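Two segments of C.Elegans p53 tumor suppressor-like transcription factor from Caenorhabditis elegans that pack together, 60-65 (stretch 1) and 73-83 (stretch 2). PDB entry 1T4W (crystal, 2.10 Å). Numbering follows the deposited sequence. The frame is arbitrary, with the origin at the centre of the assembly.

Stretch 1 60-65: IRFVKY
Stretch 2 73-83: YAIRNPRSDVM

How do the backbones meet? Stretch 1 is an extended strand; stretch 2 enters with Tyr73 and Ala74 helical and passes through two type I turns, Ala74-Asn77 and Asn77-Ser80, before extending. A single beta bridge pairs Val63 with Asp81, CA to CA 4.3 Å. Lys64 N donates to Ser80 O (3.0 Å) and Val82 N to Phe62 O (3.1 Å), so the bonds flank the bridge in an antiparallel pattern, though the chains cross steeply.

Why does Arg61 cover the most surface? Its CA-to-CB bond points toward stretch 2, and chi1-chi3 of m, t, p carry the guanidinium to the turns. Arg61 NH1 forms a salt bridge with Asp81 OD1 (2.6 Å). Asn77 O accepts from Arg61 NH1 (3.1 Å) and Arg61 NH2 (2.9 Å), while Arg61 NH2 also donates to Ile75 O (3.0 Å); the cation satisfies turn carbonyls near its plane.

What do Lys64 and Val82 add? Lys64 (p, t, t, m) starts sideways and extends until NZ donates to Asp81 O at 2.9 Å. Val82, chi1 t, sets CG2 3.7 Å from CD2 of Phe62 (chi1 t).

What fills the remaining space? Val63 (chi1 m) places CG2 3.9 Å from Ile75 CG2, and Tyr65 CB lies 3.5 Å from Ala74 CB. Ser80 OG, 3.3 Å from Val63 CB, donates to Ala74 O (2.6 Å).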

# COMPACT_ATOMS: atom_id res chain seq x y z
N ILE A 60 7.95 -1.63 -0.46
CA ILE A 60 6.60 -1.07 -0.35
C ILE A 60 6.50 0.15 -1.27
O ILE A 60 7.29 1.08 -1.16
CB ILE A 60 6.31 -0.62 1.09
CG1 ILE A 60 6.50 -1.79 2.06
CG2 ILE A 60 4.87 -0.07 1.18
CD1 ILE A 60 6.73 -1.35 3.49
N ARG A 61 5.52 0.13 -2.17
CA ARG A 61 5.31 1.22 -3.12
C ARG A 61 3.87 1.70 -3.09
O ARG A 61 2.96 0.97 -2.67
CB ARG A 61 5.62 0.76 -4.55
CG ARG A 61 7.11 0.46 -4.85
CD ARG A 61 7.29 0.40 -6.40
NE ARG A 61 7.10 1.73 -6.98
CZ ARG A 61 6.88 1.98 -8.26
NH1 ARG A 61 6.73 3.24 -8.66
NH2 ARG A 61 6.80 0.98 -9.15
N PHE A 62 3.66 2.92 -3.55
CA PHE A 62 2.33 3.48 -3.61
C PHE A 62 2.27 4.14 -4.98
O PHE A 62 2.85 5.21 -5.23
CB PHE A 62 2.08 4.45 -2.46
CG PHE A 62 0.63 4.88 -2.34
CD1 PHE A 62 -0.38 3.92 -2.18
CD2 PHE A 62 0.28 6.23 -2.41
CE1 PHE A 62 -1.72 4.29 -2.08
CE2 PHE A 62 -1.06 6.63 -2.31
CZ PHE A 62 -2.07 5.66 -2.14
N VAL A 63 1.55 3.47 -5.88
CA VAL A 63 1.45 3.88 -7.28
C VAL A 63 0.03 4.12 -7.78
O VAL A 63 -0.96 3.83 -7.09
CB VAL A 63 2.08 2.79 -8.19
CG1 VAL A 63 3.45 2.39 -7.62
CG2 VAL A 63 1.16 1.55 -8.29
N LYS A 64 -0.06 4.66 -8.99
CA LYS A 64 -1.35 4.92 -9.62
C LYS A 64 -1.41 4.19 -10.95
O LYS A 64 -0.38 3.95 -11.58
CB LYS A 64 -1.58 6.42 -9.83
CG LYS A 64 -0.67 7.09 -10.84
CD LYS A 64 -0.86 8.60 -10.78
CE LYS A 64 0.06 9.33 -11.74
NZ LYS A 64 1.50 9.04 -11.49
N TYR A 65 -2.62 3.84 -11.37
CA TYR A 65 -2.78 3.13 -12.62
C TYR A 65 -4.19 3.39 -13.13
O TYR A 65 -5.02 3.96 -12.42
CB TYR A 65 -2.56 1.63 -12.40
CG TYR A 65 -3.64 0.91 -11.60
CD1 TYR A 65 -4.84 0.51 -12.20
CD2 TYR A 65 -3.46 0.64 -10.24
CE1 TYR A 65 -5.85 -0.13 -11.45
CE2 TYR A 65 -4.46 0.01 -9.49
CZ TYR A 65 -5.65 -0.38 -10.10
OH TYR A 65 -6.64 -1.00 -9.35
N TYR A 73 1.60 -4.03 -14.51
CA TYR A 73 2.64 -3.19 -15.09
C TYR A 73 2.96 -2.01 -14.16
O TYR A 73 4.12 -1.74 -13.83
CB TYR A 73 2.21 -2.66 -16.47
CG TYR A 73 3.31 -1.92 -17.19
CD1 TYR A 73 3.46 -0.54 -17.06
CD2 TYR A 73 4.25 -2.62 -17.96
CE1 TYR A 73 4.53 0.13 -17.68
CE2 TYR A 73 5.32 -1.96 -18.57
CZ TYR A 73 5.45 -0.59 -18.43
OH TYR A 73 6.51 0.05 -19.01
N ALA A 74 1.92 -1.30 -13.74
CA ALA A 74 2.11 -0.10 -12.92
C ALA A 74 2.93 -0.31 -11.65
O ALA A 74 3.82 0.49 -11.33
CB ALA A 74 0.75 0.50 -12.55
N ILE A 75 2.67 -1.39 -10.92
CA ILE A 75 3.39 -1.59 -9.67
C ILE A 75 4.87 -1.84 -9.82
O ILE A 75 5.61 -1.71 -8.85
CB ILE A 75 2.75 -2.72 -8.85
CG1 ILE A 75 2.86 -4.05 -9.60
CG2 ILE A 75 1.28 -2.34 -8.51
CD1 ILE A 75 2.26 -5.23 -8.83
N ARG A 76 5.31 -2.19 -11.03
CA ARG A 76 6.72 -2.42 -11.25
C ARG A 76 7.36 -1.33 -12.14
O ARG A 76 8.54 -1.39 -12.47
CB ARG A 76 6.93 -3.82 -11.85
CG ARG A 76 6.52 -4.98 -10.92
CD ARG A 76 6.71 -6.35 -11.58
NE ARG A 76 6.18 -7.42 -10.73
CZ ARG A 76 4.93 -7.86 -10.79
NH1 ARG A 76 4.09 -7.35 -11.69
NH2 ARG A 76 4.48 -8.77 -9.93
N ASN A 77 6.57 -0.33 -12.51
CA ASN A 77 7.03 0.79 -13.34
C ASN A 77 7.60 1.87 -12.41
O ASN A 77 6.87 2.44 -11.60
CB ASN A 77 5.83 1.34 -14.12
CG ASN A 77 6.14 2.63 -14.87
OD1 ASN A 77 7.28 3.04 -14.95
ND2 ASN A 77 5.11 3.27 -15.40
N PRO A 78 8.90 2.18 -12.53
CA PRO A 78 9.45 3.20 -11.63
C PRO A 78 8.87 4.61 -11.78
O PRO A 78 9.09 5.46 -10.93
CB PRO A 78 10.95 3.15 -11.92
CG PRO A 78 11.01 2.74 -13.35
CD PRO A 78 9.92 1.68 -13.46
N ARG A 79 8.10 4.83 -12.84
CA ARG A 79 7.52 6.15 -13.07
C ARG A 79 6.06 6.28 -12.64
O ARG A 79 5.44 7.31 -12.89
CB ARG A 79 7.63 6.51 -14.56
CG ARG A 79 9.06 6.74 -15.07
CD ARG A 79 9.11 6.68 -16.60
NE ARG A 79 8.53 5.44 -17.12
CZ ARG A 79 9.09 4.23 -17.00
NH1 ARG A 79 10.26 4.09 -16.39
NH2 ARG A 79 8.46 3.16 -17.48
N SER A 80 5.51 5.28 -11.98
CA SER A 80 4.09 5.36 -11.63
C SER A 80 3.73 5.86 -10.23
O SER A 80 2.58 5.73 -9.81
CB SER A 80 3.44 3.99 -11.84
OG SER A 80 3.96 3.08 -10.88
N ASP A 81 4.68 6.42 -9.50
CA ASP A 81 4.34 6.89 -8.15
C ASP A 81 3.18 7.85 -8.08
O ASP A 81 2.95 8.64 -9.00
CB ASP A 81 5.53 7.59 -7.50
CG ASP A 81 6.66 6.66 -7.20
OD1 ASP A 81 6.44 5.43 -7.23
OD2 ASP A 81 7.77 7.15 -6.93
N VAL A 82 2.44 7.79 -6.97
CA VAL A 82 1.37 8.76 -6.74
C VAL A 82 2.22 9.94 -6.28
O VAL A 82 3.09 9.77 -5.41
CB VAL A 82 0.44 8.35 -5.60
CG1 VAL A 82 -0.58 9.46 -5.36
CG2 VAL A 82 -0.24 7.05 -5.94
N MET A 83 2.00 11.12 -6.85
CA MET A 83 2.81 12.30 -6.54
C MET A 83 2.16 13.23 -5.53
O MET A 83 1.01 13.62 -5.68
CB MET A 83 3.11 13.08 -7.81
CG MET A 83 3.75 12.26 -8.93
SD MET A 83 5.28 11.45 -8.41
CE MET A 83 6.38 12.84 -8.17
O HOH W 1 5.92 3.92 -5.00
O HOH W 2 3.71 7.45 -4.02